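Local atomic coordinates of hypothetical protein Lmaj011689 (Leishmania major, PDB entry 1YQF), a protein that is of unknown function but belongs to the MAM33 family of mitochondrial glycoproteins and is a sequence homologue of human p32. Residues 36-41 / 186-191. Residues are numbered along the deposited sequence; the frame is centred on the assembly and turned at random.
Sequences EEEMGR and AEQQDY
The carboxylate of Glu38 meets the ring of Tyr191 at its edge, with OE2 in the ring plane 3.8 Å from CE2 and the two flat groups turned 69° apart. A water lies at the same ring's edge, donating to Glu38 OE2 at 2.6 Å and hydrogen-bonded to Tyr191 OH at 2.7 Å, so that it bridges the acid and the phenol. The other carboxylate oxygen is shared by two donors. Gln188 NE2 joins the two segments with a hydrogen bond of 2.7 Å to Glu38 OE1, reaching its anti side from 30° out of the carboxylate plane. Arg41, three residues beyond Glu38, makes a salt bridge of 3.2 Å from NH1 to the syn lone pair of Glu38 OE1, which lies at the guanidinium edge and in its plane. Each oxygen of this buried acid thus has a partner. The bend at chi2 of Gln188 (66°) turns its amide toward Glu38, while NE2 also hydrogen-bonds to Glu192 OE2. Arg41 NE pairs with Asp43, which helps to fix the guanidinium. This small polar bridge joins the C-terminal end of helix 23-39 to the long helix 173-202, about 21 Å from the chain centre. Such pairing of terminal helices in a three-chain assembly is consistent with p32 relatives. Tyr146 of the second subunit packs against Tyr191, and the antiparallel sheet lies between the two helices in sequence.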
loop_
_atom_site.group_PDB
_atom_site.type_symbol
_atom_site.label_atom_id
_atom_site.label_comp_id
_atom_site.label_asym_id
_atom_site.label_seq_id
_atom_site.Cartn_x
_atom_site.Cartn_y
_atom_site.Cartn_z
ATOM N N GLU A 36 -13.482 24.616 -23.815
ATOM C CA GLU A 36 -14.585 25.107 -24.638
ATOM C C GLU A 36 -15.422 23.933 -25.139
ATOM O O GLU A 36 -16.649 23.958 -25.062
ATOM C CB GLU A 36 -14.054 25.908 -25.827
ATOM C CG GLU A 36 -13.612 27.313 -25.453
ATOM C CD GLU A 36 -12.599 27.896 -26.418
ATOM O OE1 GLU A 36 -12.483 27.382 -27.553
ATOM O OE2 GLU A 36 -11.924 28.876 -26.034
ATOM N N GLU A 37 -14.731 22.908 -25.630
ATOM C CA GLU A 37 -15.350 21.664 -26.091
ATOM C C GLU A 37 -16.249 21.077 -24.998
ATOM O O GLU A 37 -17.445 20.884 -25.213
ATOM C CB GLU A 37 -14.254 20.661 -26.496
ATOM C CG GLU A 37 -14.692 19.509 -27.389
ATOM C CD GLU A 37 -13.522 18.898 -28.147
ATOM O OE1 GLU A 37 -12.956 19.592 -29.021
ATOM O OE2 GLU A 37 -13.157 17.732 -27.866
ATOM N N GLU A 38 -15.663 20.831 -23.825
ATOM C CA GLU A 38 -16.367 20.237 -22.682
ATOM C C GLU A 38 -17.536 21.086 -22.193
ATOM O O GLU A 38 -18.611 20.566 -21.889
ATOM C CB GLU A 38 -15.400 20.036 -21.510
ATOM C CG GLU A 38 -14.332 18.974 -21.725
ATOM C CD GLU A 38 -14.908 17.616 -22.070
ATOM O OE1 GLU A 38 -15.919 17.234 -21.454
ATOM O OE2 GLU A 38 -14.353 16.935 -22.957
ATOM N N MET A 39 -17.298 22.391 -22.109
ATOM C CA MET A 39 -18.267 23.351 -21.580
ATOM C C MET A 39 -19.503 23.501 -22.470
ATOM O O MET A 39 -20.564 23.904 -21.996
ATOM C CB MET A 39 -17.590 24.719 -21.392
ATOM C CG MET A 39 -18.226 25.612 -20.341
ATOM S SD MET A 39 -17.953 25.027 -18.654
ATOM C CE MET A 39 -16.295 25.638 -18.315
ATOM N N GLY A 40 -19.360 23.176 -23.753
ATOM C CA GLY A 40 -20.435 23.302 -24.723
ATOM C C GLY A 40 -21.137 22.002 -25.068
ATOM O O GLY A 40 -22.010 21.989 -25.935
ATOM N N ARG A 41 -20.765 20.910 -24.404
ATOM C CA ARG A 41 -21.432 19.626 -24.608
ATOM C C ARG A 41 -22.849 19.675 -24.039
ATOM O O ARG A 41 -23.112 20.378 -23.062
ATOM C CB ARG A 41 -20.664 18.491 -23.929
ATOM C CG ARG A 41 -19.378 18.068 -24.618
ATOM C CD ARG A 41 -18.598 17.016 -23.831
ATOM N NE ARG A 41 -19.399 15.811 -23.595
ATOM C CZ ARG A 41 -19.112 14.855 -22.712
ATOM N NH1 ARG A 41 -18.027 14.929 -21.949
ATOM N NH2 ARG A 41 -19.923 13.808 -22.590
ATOM N N ALA A 186 -19.035 13.323 -11.073
ATOM C CA ALA A 186 -17.956 13.977 -10.335
ATOM C C ALA A 186 -16.633 13.933 -11.087
ATOM O O ALA A 186 -15.838 14.867 -10.997
ATOM C CB ALA A 186 -17.792 13.350 -8.951
ATOM N N GLU A 187 -16.405 12.857 -11.834
ATOM C CA GLU A 187 -15.177 12.708 -12.613
ATOM C C GLU A 187 -15.120 13.753 -13.722
ATOM O O GLU A 187 -14.059 14.284 -14.022
ATOM C CB GLU A 187 -15.081 11.301 -13.209
ATOM C CG GLU A 187 -13.951 11.106 -14.215
ATOM C CD GLU A 187 -12.577 11.362 -13.616
ATOM O OE1 GLU A 187 -12.303 10.830 -12.512
ATOM O OE2 GLU A 187 -11.770 12.084 -14.249
ATOM N N GLN A 188 -16.265 14.024 -14.339
ATOM C CA GLN A 188 -16.373 15.056 -15.369
ATOM C C GLN A 188 -16.092 16.436 -14.775
ATOM O O GLN A 188 -15.439 17.258 -15.407
ATOM C CB GLN A 188 -17.769 15.027 -16.008
ATOM C CG GLN A 188 -18.035 16.117 -17.055
ATOM C CD GLN A 188 -17.172 15.979 -18.301
ATOM O OE1 GLN A 188 -16.896 14.868 -18.755
ATOM N NE2 GLN A 188 -16.753 17.110 -18.860
ATOM N N GLN A 189 -16.578 16.679 -13.559
ATOM C CA GLN A 189 -16.391 17.971 -12.902
ATOM C C GLN A 189 -14.923 18.211 -12.585
ATOM O O GLN A 189 -14.412 19.301 -12.811
ATOM C CB GLN A 189 -17.218 18.074 -11.616
ATOM C CG GLN A 189 -18.711 17.766 -11.769
ATOM C CD GLN A 189 -19.357 18.490 -12.945
ATOM O OE1 GLN A 189 -19.368 19.723 -12.991
ATOM N NE2 GLN A 189 -19.897 17.727 -13.896
ATOM N N ASP A 190 -14.245 17.187 -12.073
ATOM C CA ASP A 190 -12.835 17.300 -11.721
ATOM C C ASP A 190 -11.962 17.464 -12.957
ATOM O O ASP A 190 -10.983 18.204 -12.927
ATOM C CB ASP A 190 -12.375 16.085 -10.909
ATOM C CG ASP A 190 -12.833 16.144 -9.466
ATOM O OD1 ASP A 190 -12.839 17.250 -8.884
ATOM O OD2 ASP A 190 -13.212 15.136 -8.835
ATOM N N TYR A 191 -12.321 16.779 -14.039
ATOM C CA TYR A 191 -11.589 16.892 -15.297
ATOM C C TYR A 191 -11.653 18.335 -15.791
ATOM O O TYR A 191 -10.646 18.896 -16.210
ATOM C CB TYR A 191 -12.162 15.931 -16.350
ATOM C CG TYR A 191 -11.567 16.087 -17.734
ATOM C CD1 TYR A 191 -10.193 16.135 -17.921
ATOM C CD2 TYR A 191 -12.385 16.202 -18.855
ATOM C CE1 TYR A 191 -9.643 16.281 -19.186
ATOM C CE2 TYR A 191 -11.848 16.354 -20.123
ATOM C CZ TYR A 191 -10.473 16.390 -20.286
ATOM O OH TYR A 191 -9.929 16.540 -21.544
HETATM O O HOH W 1 -11.788 17.004 -23.504
#